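Local coordinates for peroxisomal fatty acid beta-oxidation multifunctional protein MFP2 (Arabidopsis thaliana, PDB 2WTB) that catalyses the hydration of long-chain enoyl-CoA and the dehydrogenation of 3-hydroxyacyl-CoA in peroxisomal fatty acid beta-oxidation during seed germination, at residues 682-687 with 698-703; 527-532 with 630-635; 102-107 with 209-214. All coordinates share one frame; numbering follows the deposited sequence.

Interaction 1 (682-687 with 698-703); sequences YIYSRL and FKPCAF
Phe698 meets Leu687 mainly through its backbone: the carbonyl atom Phe698 O lies 3.2 Å from Leu687 CG and 3.4 Å from Leu687 CD1, so the branched end of the leucine sits against a peptide group. The side chains touch more loosely, with Leu687 CD1 4.2 Å from Phe698 CB and near the plane of the phenylalanine ring at its edge. With CG anti to its own carbonyl carbon (chi1 -62°), Phe698 carries that ring away from Leu687, and Pro634 of helix 624-644 packs on it. A large aromatic suits this place because it can reach that helix. The Lys699 side chain starts away from helix 680-694, and Lys699 O accepts a hydrogen bond from Asn637 ND2. Pro700 then brings its ring back to helix 680-694, Pro700 CG standing 4.2 Å from Leu687 CB. Tyr684 crosses the proline at about a right angle, its CD1 edge 4.0 Å from Pro700 CB; a chi1 of 172° lets the phenol ring reach Pro700 and also Leu704 and Ala705 of helix 702-710. The rigid, compact proline ring touches both side chains. Cys701, whose N binds Asn637 OD1, is the N-cap of helix 702-710. The arrangement is that of two consecutive helices, 680-694 and 702-710, joined by a short connection whose apolar residues fold back on the first helix, within the all-helical C-terminal part of the protein.

Interaction 2 (527-532 with 630-635); sequences SKFGMP and MTFFPV
Phe632 receives Phe529 over one face and Met531 at its edge, a purely apolar meeting inside the helical C-terminal part of the dehydrogenase. Here the C-terminal region of helix 519-529 and the residues that follow, within the 3-hydroxyacyl-CoA dehydrogenase C-terminal family region, pack against the middle of helix 624-644.

The aromatic contact is neither a parallel stack nor a T-shape: the ring planes of Phe529 and Phe632 are inclined at 46°, and their centroids lie 5.1 Å apart. Phe529 CE2 sits 4.0 Å above the Phe632 plane, displaced toward the rim, while Phe529 CD2 is 3.9 Å from Phe632 CE2. The Phe529 side chain extends opposite its backbone N (chi1 173°), which carries its ring out toward the second helix. Trp674 meets Phe529 edge-to-face, and Tyr505 also meets the Phe632 ring, so flat, bulky residues suit this cluster. With an alanine in place of Phe632, a gap would probably open between helix 624-644 and residues 529-531, leaving the Phe529 ring and the Met531 methyl without their shared partner.

Gly530 is the first residue to leave helical angles after helix 519-529; its phi is positive, and a beta carbon there would press against the carbonyl O of Phe529. That carbonyl is bound by Arg668, and Lys528 forms a salt bridge with Glu624 near the start of the partner helix.

The aliphatic contact belongs to Met531, a flexible chain that can fit itself to a ring edge. Bent at chi2 (-73°), it also touches Phe664 and Pro665. Met531 CG lies 3.9 Å from Phe632 CZ, and the terminal methyl, Met531 CE, comes in near the ring plane beside Phe632 CZ and Phe632 CE1, its 3.2 Å from CE1 being shorter than usual and of doubtful exactness.

Interaction 3 (102-107 with 209-214); sequences RKPSVA and KPWVSS
Pro104 packs its ring on the indole of Trp211 in a CH-pi contact: Pro104 CG stands 3.7 Å from the centroid of the six-membered ring and only 16° off its normal. The nearest indole atom to Pro104 CG is Trp211 CH2, at 3.6 Å. Proline suits the position, since its polarised C-H groups and fixed ring lie readily on an electron-rich face. Further contact comes from backbone, with Pro104 N 3.5 Å from Trp211 CZ2 and the carbonyl Arg102 O at the indole edge, 3.6 Å from Trp211 CH2. The tryptophan, whose chi1 of -168° points the indole away from its own N, extends from a loop to cover the entry to strand 105-109. This strand belongs to the sheet of the crotonase fold, where it lies between strands 54-59 and 126-129. Pro104 also touches Ile204 and Val205 of helix 193-205. His125 meets Trp211 edge-to-face, and its ND1 is hydrogen-bonded to Ser105 N, tying the indole's neighbour to the strand. Lys103 points its long chain elsewhere, NZ binding the carbonyl oxygens of Ala46 and Val52. Trp211 itself is exposed and touches a crystal neighbour, so packing in the crystal may contribute to its pose.

How the interactions relate
Interactions 1 and 2 adjoin one another, their centres about 17 Å apart, and share the core around helix 624-644. Phe633, next to Phe632 but turned to another side of that helix, joins them: Phe633 CE2 lies 3.5 Å from Ile683 CG1 and 3.7 Å from Tyr682 CE2. Interaction 3 is remote, with centres about 63 Å from interaction 1 and about 53 Å from interaction 2, on the opposite side of the chain's centre. It belongs to the hydratase/isomerase part, which also holds the predicted catalytic residues Glu119 and Glu139, whereas the other two lie in the C-terminal dehydrogenase part. All three contacts are away from those predicted sites.

Interaction 1 (682-687 with 698-703)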
loop_
_atom_site.group_PDB
_atom_site.type_symbol
_atom_site.label_atom_id
_atom_site.label_comp_id
_atom_site.label_asym_id
_atom_site.label_seq_id
_atom_site.Cartn_x
_atom_site.Cartn_y
_atom_site.Cartn_z
ATOM N N TYR A 682 19.520 20.318 8.949
ATOM C CA TYR A 682 20.464 19.244 9.231
ATOM C C TYR A 682 20.949 18.595 7.937
ATOM O O TYR A 682 22.144 18.595 7.642
ATOM C CB TYR A 682 19.816 18.190 10.130
ATOM C CG TYR A 682 20.722 17.026 10.467
ATOM C CD1 TYR A 682 21.446 17.005 11.653
ATOM C CD2 TYR A 682 20.851 15.948 9.601
ATOM C CE1 TYR A 682 22.273 15.942 11.965
ATOM C CE2 TYR A 682 21.676 14.882 9.905
ATOM C CZ TYR A 682 22.385 14.884 11.089
ATOM O OH TYR A 682 23.208 13.824 11.393
ATOM N N ILE A 683 20.014 18.041 7.171
ATOM C CA ILE A 683 20.331 17.396 5.898
ATOM C C ILE A 683 21.198 18.293 5.016
ATOM O O ILE A 683 22.135 17.825 4.371
ATOM C CB ILE A 683 19.050 17.001 5.129
ATOM C CG1 ILE A 683 18.221 16.013 5.950
ATOM C CG2 ILE A 683 19.398 16.403 3.774
ATOM C CD1 ILE A 683 16.994 15.498 5.231
ATOM N N TYR A 684 20.877 19.582 4.994
ATOM C CA TYR A 684 21.649 20.555 4.232
ATOM C C TYR A 684 23.068 20.671 4.778
ATOM O O TYR A 684 24.040 20.437 4.060
ATOM C CB TYR A 684 20.956 21.919 4.261
ATOM C CG TYR A 684 21.764 23.053 3.666
ATOM C CD1 TYR A 684 22.109 23.056 2.320
ATOM C CD2 TYR A 684 22.166 24.129 4.447
ATOM C CE1 TYR A 684 22.843 24.093 1.773
ATOM C CE2 TYR A 684 22.897 25.171 3.906
ATOM C CZ TYR A 684 23.233 25.148 2.569
ATOM O OH TYR A 684 23.961 26.184 2.027
ATOM N N SER A 685 23.176 21.027 6.054
ATOM C CA SER A 685 24.469 21.208 6.704
ATOM C C SER A 685 25.361 19.981 6.554
ATOM O O SER A 685 26.567 20.100 6.334
ATOM C CB SER A 685 24.276 21.534 8.188
ATOM O OG SER A 685 25.521 21.606 8.863
ATOM N N ARG A 686 24.761 18.802 6.673
ATOM C CA ARG A 686 25.503 17.550 6.594
ATOM C C ARG A 686 25.888 17.218 5.154
ATOM O O ARG A 686 26.958 16.666 4.899
ATOM C CB ARG A 686 24.678 16.410 7.196
ATOM C CG ARG A 686 25.437 15.103 7.372
ATOM C CD ARG A 686 26.165 15.037 8.710
ATOM N NE ARG A 686 27.176 16.081 8.849
ATOM C CZ ARG A 686 27.001 17.203 9.541
ATOM N NH1 ARG A 686 25.852 17.430 10.161
ATOM N NH2 ARG A 686 27.976 18.100 9.611
ATOM N N LEU A 687 25.010 17.567 4.218
ATOM C CA LEU A 687 25.217 17.250 2.807
ATOM C C LEU A 687 26.251 18.181 2.179
ATOM O O LEU A 687 26.848 17.860 1.150
ATOM C CB LEU A 687 23.889 17.328 2.049
ATOM C CG LEU A 687 23.666 16.403 0.850
ATOM C CD1 LEU A 687 24.360 15.066 1.036
ATOM C CD2 LEU A 687 22.174 16.199 0.619
ATOM N N PHE A 698 27.776 15.004 -3.678
ATOM C CA PHE A 698 27.025 15.240 -2.452
ATOM C C PHE A 698 26.499 16.668 -2.359
ATOM O O PHE A 698 25.794 17.013 -1.411
ATOM C CB PHE A 698 27.894 14.929 -1.233
ATOM C CG PHE A 698 28.336 13.497 -1.151
ATOM C CD1 PHE A 698 29.622 13.133 -1.517
ATOM C CD2 PHE A 698 27.468 12.514 -0.708
ATOM C CE1 PHE A 698 30.034 11.814 -1.440
ATOM C CE2 PHE A 698 27.873 11.193 -0.630
ATOM C CZ PHE A 698 29.159 10.843 -0.996
ATOM N N LYS A 699 26.841 17.496 -3.342
ATOM C CA LYS A 699 26.445 18.901 -3.321
ATOM C C LYS A 699 24.930 19.058 -3.297
ATOM O O LYS A 699 24.229 18.452 -4.106
ATOM C CB LYS A 699 27.030 19.655 -4.517
ATOM C CG LYS A 699 26.665 21.131 -4.547
ATOM C CD LYS A 699 27.376 21.860 -5.676
ATOM N N PRO A 700 24.425 19.873 -2.360
ATOM C CA PRO A 700 22.992 20.163 -2.238
ATOM C C PRO A 700 22.474 20.911 -3.459
ATOM O O PRO A 700 23.142 21.827 -3.941
ATOM C CB PRO A 700 22.921 21.077 -1.009
ATOM C CG PRO A 700 24.190 20.832 -0.265
ATOM C CD PRO A 700 25.213 20.536 -1.310
ATOM N N CYS A 701 21.302 20.527 -3.953
ATOM C CA CYS A 701 20.701 21.220 -5.085
ATOM C C CYS A 701 20.051 22.517 -4.618
ATOM O O CYS A 701 19.618 22.625 -3.470
ATOM C CB CYS A 701 19.681 20.326 -5.790
ATOM S SG CYS A 701 18.153 20.056 -4.870
ATOM N N ALA A 702 19.989 23.498 -5.514
ATOM C CA ALA A 702 19.473 24.830 -5.192
ATOM C C ALA A 702 18.229 24.806 -4.305
ATOM O O ALA A 702 18.134 25.562 -3.337
ATOM C CB ALA A 702 19.199 25.614 -6.472
ATOM N N PHE A 703 17.277 23.944 -4.643
ATOM C CA PHE A 703 16.034 23.838 -3.886
ATOM C C PHE A 703 16.280 23.463 -2.423
ATOM O O PHE A 703 15.746 24.099 -1.515
ATOM C CB PHE A 703 15.092 22.827 -4.549
ATOM C CG PHE A 703 13.837 22.560 -3.769
ATOM C CD1 PHE A 703 12.740 23.397 -3.888
ATOM C CD2 PHE A 703 13.749 21.463 -2.926
ATOM C CE1 PHE A 703 11.578 23.149 -3.173
ATOM C CE2 PHE A 703 12.592 21.209 -2.209
ATOM C CZ PHE A 703 11.505 22.053 -2.333
#

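Interaction 2 (527-532 with 630-635)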
loop_
_atom_site.group_PDB
_atom_site.type_symbol
_atom_site.label_atom_id
_atom_site.label_comp_id
_atom_site.label_asym_id
_atom_site.label_seq_id
_atom_site.Cartn_x
_atom_site.Cartn_y
_atom_site.Cartn_z
ATOM N N SER A 527 19.307 -2.741 5.612
ATOM C CA SER A 527 18.235 -3.730 5.647
ATOM C C SER A 527 17.506 -3.661 6.980
ATOM O O SER A 527 16.342 -4.048 7.087
ATOM C CB SER A 527 18.784 -5.139 5.419
ATOM O OG SER A 527 19.235 -5.304 4.086
ATOM N N LYS A 528 18.204 -3.163 7.995
ATOM C CA LYS A 528 17.623 -3.002 9.320
ATOM C C LYS A 528 16.929 -1.654 9.406
ATOM O O LYS A 528 15.990 -1.473 10.178
ATOM C CB LYS A 528 18.703 -3.114 10.400
ATOM C CG LYS A 528 18.171 -3.026 11.822
ATOM C CD LYS A 528 19.226 -3.443 12.836
ATOM C CE LYS A 528 20.455 -2.555 12.756
ATOM N NZ LYS A 528 21.500 -2.965 13.735
ATOM N N PHE A 529 17.400 -0.710 8.599
ATOM C CA PHE A 529 16.803 0.619 8.533
ATOM C C PHE A 529 15.331 0.536 8.147
ATOM O O PHE A 529 14.532 1.383 8.537
ATOM C CB PHE A 529 17.563 1.497 7.537
ATOM C CG PHE A 529 16.913 2.825 7.276
ATOM C CD1 PHE A 529 16.764 3.752 8.293
ATOM C CD2 PHE A 529 16.461 3.152 6.006
ATOM C CE1 PHE A 529 16.168 4.979 8.050
ATOM C CE2 PHE A 529 15.866 4.376 5.758
ATOM C CZ PHE A 529 15.719 5.289 6.781
ATOM N N GLY A 530 14.979 -0.493 7.384
ATOM C CA GLY A 530 13.605 -0.686 6.960
ATOM C C GLY A 530 13.489 -1.230 5.549
ATOM O O GLY A 530 12.462 -1.796 5.176
ATOM N N MET A 531 14.543 -1.051 4.761
ATOM C CA MET A 531 14.593 -1.597 3.412
ATOM C C MET A 531 14.491 -3.114 3.465
ATOM O O MET A 531 14.933 -3.736 4.431
ATOM C CB MET A 531 15.890 -1.183 2.713
ATOM C CG MET A 531 15.975 0.299 2.395
ATOM S SD MET A 531 14.893 0.751 1.031
ATOM C CE MET A 531 14.823 2.528 1.212
ATOM N N PRO A 532 13.900 -3.717 2.426
ATOM C CA PRO A 532 13.750 -5.173 2.360
ATOM C C PRO A 532 15.059 -5.831 1.949
ATOM O O PRO A 532 15.158 -7.056 1.908
ATOM C CB PRO A 532 12.704 -5.370 1.251
ATOM C CG PRO A 532 12.156 -3.994 0.949
ATOM C CD PRO A 532 13.257 -3.050 1.286
ATOM N N MET A 630 24.647 8.781 4.537
ATOM C CA MET A 630 25.430 9.068 3.340
ATOM C C MET A 630 24.846 8.382 2.107
ATOM O O MET A 630 25.202 8.706 0.973
ATOM C CB MET A 630 26.892 8.649 3.528
ATOM C CG MET A 630 27.617 9.392 4.639
ATOM S SD MET A 630 29.407 9.152 4.596
ATOM C CE MET A 630 29.832 10.079 3.125
ATOM N N THR A 631 23.942 7.437 2.334
ATOM C CA THR A 631 23.351 6.676 1.244
ATOM C C THR A 631 21.964 7.202 0.877
ATOM O O THR A 631 21.504 7.026 -0.250
ATOM C CB THR A 631 23.265 5.175 1.602
ATOM O OG1 THR A 631 24.585 4.657 1.799
ATOM C CG2 THR A 631 22.586 4.390 0.495
ATOM N N PHE A 632 21.309 7.861 1.827
ATOM C CA PHE A 632 19.925 8.289 1.635
ATOM C C PHE A 632 19.748 9.793 1.457
ATOM O O PHE A 632 18.830 10.236 0.768
ATOM C CB PHE A 632 19.046 7.783 2.778
ATOM C CG PHE A 632 18.598 6.367 2.602
ATOM C CD1 PHE A 632 17.541 6.064 1.764
ATOM C CD2 PHE A 632 19.239 5.338 3.261
ATOM C CE1 PHE A 632 17.131 4.759 1.594
ATOM C CE2 PHE A 632 18.828 4.028 3.097
ATOM C CZ PHE A 632 17.777 3.738 2.264
ATOM N N PHE A 633 20.619 10.577 2.080
ATOM C CA PHE A 633 20.556 12.026 1.940
ATOM C C PHE A 633 20.760 12.472 0.491
ATOM O O PHE A 633 20.106 13.409 0.034
ATOM C CB PHE A 633 21.549 12.710 2.883
ATOM C CG PHE A 633 21.053 12.831 4.297
ATOM C CD1 PHE A 633 20.161 11.905 4.813
ATOM C CD2 PHE A 633 21.488 13.861 5.114
ATOM C CE1 PHE A 633 19.704 12.011 6.112
ATOM C CE2 PHE A 633 21.036 13.970 6.416
ATOM C CZ PHE A 633 20.144 13.044 6.915
ATOM N N PRO A 634 21.670 11.805 -0.238
ATOM C CA PRO A 634 21.789 12.087 -1.673
ATOM C C PRO A 634 20.507 11.739 -2.430
ATOM O O PRO A 634 20.214 12.360 -3.451
ATOM C CB PRO A 634 22.936 11.174 -2.113
ATOM C CG PRO A 634 23.750 10.985 -0.884
ATOM C CD PRO A 634 22.756 10.931 0.239
ATOM N N VAL A 635 19.756 10.760 -1.934
ATOM C CA VAL A 635 18.461 10.428 -2.524
ATOM C C VAL A 635 17.444 11.530 -2.229
ATOM O O VAL A 635 16.667 11.918 -3.102
ATOM C CB VAL A 635 17.919 9.073 -2.024
ATOM C CG1 VAL A 635 16.474 8.899 -2.437
ATOM C CG2 VAL A 635 18.765 7.931 -2.562
#

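Interaction 3 (102-107 with 209-214)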
loop_
_atom_site.group_PDB
_atom_site.type_symbol
_atom_site.label_atom_id
_atom_site.label_comp_id
_atom_site.label_asym_id
_atom_site.label_seq_id
_atom_site.Cartn_x
_atom_site.Cartn_y
_atom_site.Cartn_z
ATOM N N ARG A 102 -30.366 -3.590 30.118
ATOM C CA ARG A 102 -31.387 -4.586 30.424
ATOM C C ARG A 102 -32.323 -4.811 29.240
ATOM O O ARG A 102 -33.446 -5.284 29.401
ATOM C CB ARG A 102 -32.165 -4.207 31.685
ATOM C CG ARG A 102 -31.533 -4.745 32.965
ATOM C CD ARG A 102 -32.242 -4.240 34.215
ATOM N NE ARG A 102 -31.894 -2.855 34.519
ATOM C CZ ARG A 102 -32.213 -2.238 35.651
ATOM N NH1 ARG A 102 -32.889 -2.882 36.592
ATOM N NH2 ARG A 102 -31.854 -0.975 35.843
ATOM N N LYS A 103 -31.842 -4.464 28.050
ATOM C CA LYS A 103 -32.531 -4.773 26.807
ATOM C C LYS A 103 -31.507 -5.220 25.773
ATOM O O LYS A 103 -30.500 -4.543 25.562
ATOM C CB LYS A 103 -33.312 -3.563 26.296
ATOM C CG LYS A 103 -34.548 -3.241 27.117
ATOM C CD LYS A 103 -35.264 -2.009 26.591
ATOM C CE LYS A 103 -36.500 -1.707 27.426
ATOM N NZ LYS A 103 -37.153 -0.437 27.013
ATOM N N PRO A 104 -31.764 -6.367 25.124
ATOM C CA PRO A 104 -30.797 -6.996 24.219
ATOM C C PRO A 104 -30.625 -6.210 22.925
ATOM O O PRO A 104 -31.583 -5.623 22.426
ATOM C CB PRO A 104 -31.429 -8.362 23.915
ATOM C CG PRO A 104 -32.630 -8.479 24.816
ATOM C CD PRO A 104 -33.045 -7.088 25.140
ATOM N N SER A 105 -29.405 -6.201 22.399
ATOM C CA SER A 105 -29.121 -5.584 21.112
ATOM C C SER A 105 -28.676 -6.663 20.139
ATOM O O SER A 105 -27.986 -7.610 20.524
ATOM C CB SER A 105 -28.020 -4.530 21.243
ATOM O OG SER A 105 -28.440 -3.440 22.041
ATOM N N VAL A 106 -29.079 -6.524 18.881
ATOM C CA VAL A 106 -28.631 -7.428 17.831
ATOM C C VAL A 106 -28.127 -6.622 16.648
ATOM O O VAL A 106 -28.805 -5.712 16.175
ATOM C CB VAL A 106 -29.756 -8.363 17.356
ATOM C CG1 VAL A 106 -29.261 -9.244 16.219
ATOM C CG2 VAL A 106 -30.263 -9.212 18.509
ATOM N N ALA A 107 -26.931 -6.955 16.178
ATOM C CA ALA A 107 -26.354 -6.268 15.031
ATOM C C ALA A 107 -26.754 -6.958 13.729
ATOM O O ALA A 107 -26.671 -8.182 13.609
ATOM C CB ALA A 107 -24.839 -6.196 15.159
ATOM N N LYS A 209 -33.553 -17.851 23.148
ATOM C CA LYS A 209 -32.134 -17.810 22.828
ATOM C C LYS A 209 -31.331 -17.168 23.957
ATOM O O LYS A 209 -31.847 -16.322 24.692
ATOM C CB LYS A 209 -31.902 -17.073 21.509
ATOM C CG LYS A 209 -32.354 -17.863 20.296
ATOM C CD LYS A 209 -31.918 -17.205 19.003
ATOM C CE LYS A 209 -32.106 -18.153 17.834
ATOM N NZ LYS A 209 -31.367 -19.425 18.062
ATOM N N PRO A 210 -30.061 -17.582 24.096
ATOM C CA PRO A 210 -29.131 -17.131 25.135
ATOM C C PRO A 210 -28.917 -15.623 25.121
ATOM O O PRO A 210 -28.923 -15.007 24.058
ATOM C CB PRO A 210 -27.824 -17.832 24.756
ATOM C CG PRO A 210 -28.237 -19.012 23.970
ATOM C CD PRO A 210 -29.445 -18.582 23.208
ATOM N N TRP A 211 -28.723 -15.042 26.300
ATOM C CA TRP A 211 -28.401 -13.627 26.414
ATOM C C TRP A 211 -26.937 -13.476 26.811
ATOM O O TRP A 211 -26.618 -13.341 27.989
ATOM C CB TRP A 211 -29.296 -12.959 27.455
ATOM C CG TRP A 211 -29.226 -11.462 27.431
ATOM C CD1 TRP A 211 -28.152 -10.698 27.074
ATOM C CD2 TRP A 211 -30.264 -10.546 27.798
ATOM N NE1 TRP A 211 -28.463 -9.366 27.185
ATOM C CE2 TRP A 211 -29.752 -9.246 27.631
ATOM C CE3 TRP A 211 -31.579 -10.701 28.248
ATOM C CZ2 TRP A 211 -30.507 -8.106 27.899
ATOM C CZ3 TRP A 211 -32.327 -9.567 28.514
ATOM C CH2 TRP A 211 -31.788 -8.286 28.338
ATOM N N VAL A 212 -26.051 -13.490 25.821
ATOM C CA VAL A 212 -24.614 -13.520 26.071
ATOM C C VAL A 212 -23.929 -12.155 25.995
ATOM O O VAL A 212 -24.151 -11.391 25.058
ATOM C CB VAL A 212 -23.911 -14.466 25.079
ATOM C CG1 VAL A 212 -22.410 -14.473 25.318
ATOM C CG2 VAL A 212 -24.486 -15.868 25.191
ATOM N N SER A 213 -23.094 -11.859 26.988
ATOM C CA SER A 213 -22.198 -10.706 26.933
ATOM C C SER A 213 -20.805 -11.153 26.506
ATOM O O SER A 213 -20.149 -11.922 27.207
ATOM C CB SER A 213 -22.123 -9.994 28.284
ATOM O OG SER A 213 -23.236 -9.140 28.480
ATOM N N SER A 214 -20.361 -10.661 25.356
ATOM C CA SER A 214 -19.084 -11.062 24.778
ATOM C C SER A 214 -17.893 -10.726 25.676
ATOM O O SER A 214 -16.917 -11.475 25.731
ATOM C CB SER A 214 -18.895 -10.399 23.411
ATOM O OG SER A 214 -20.092 -10.450 22.653
#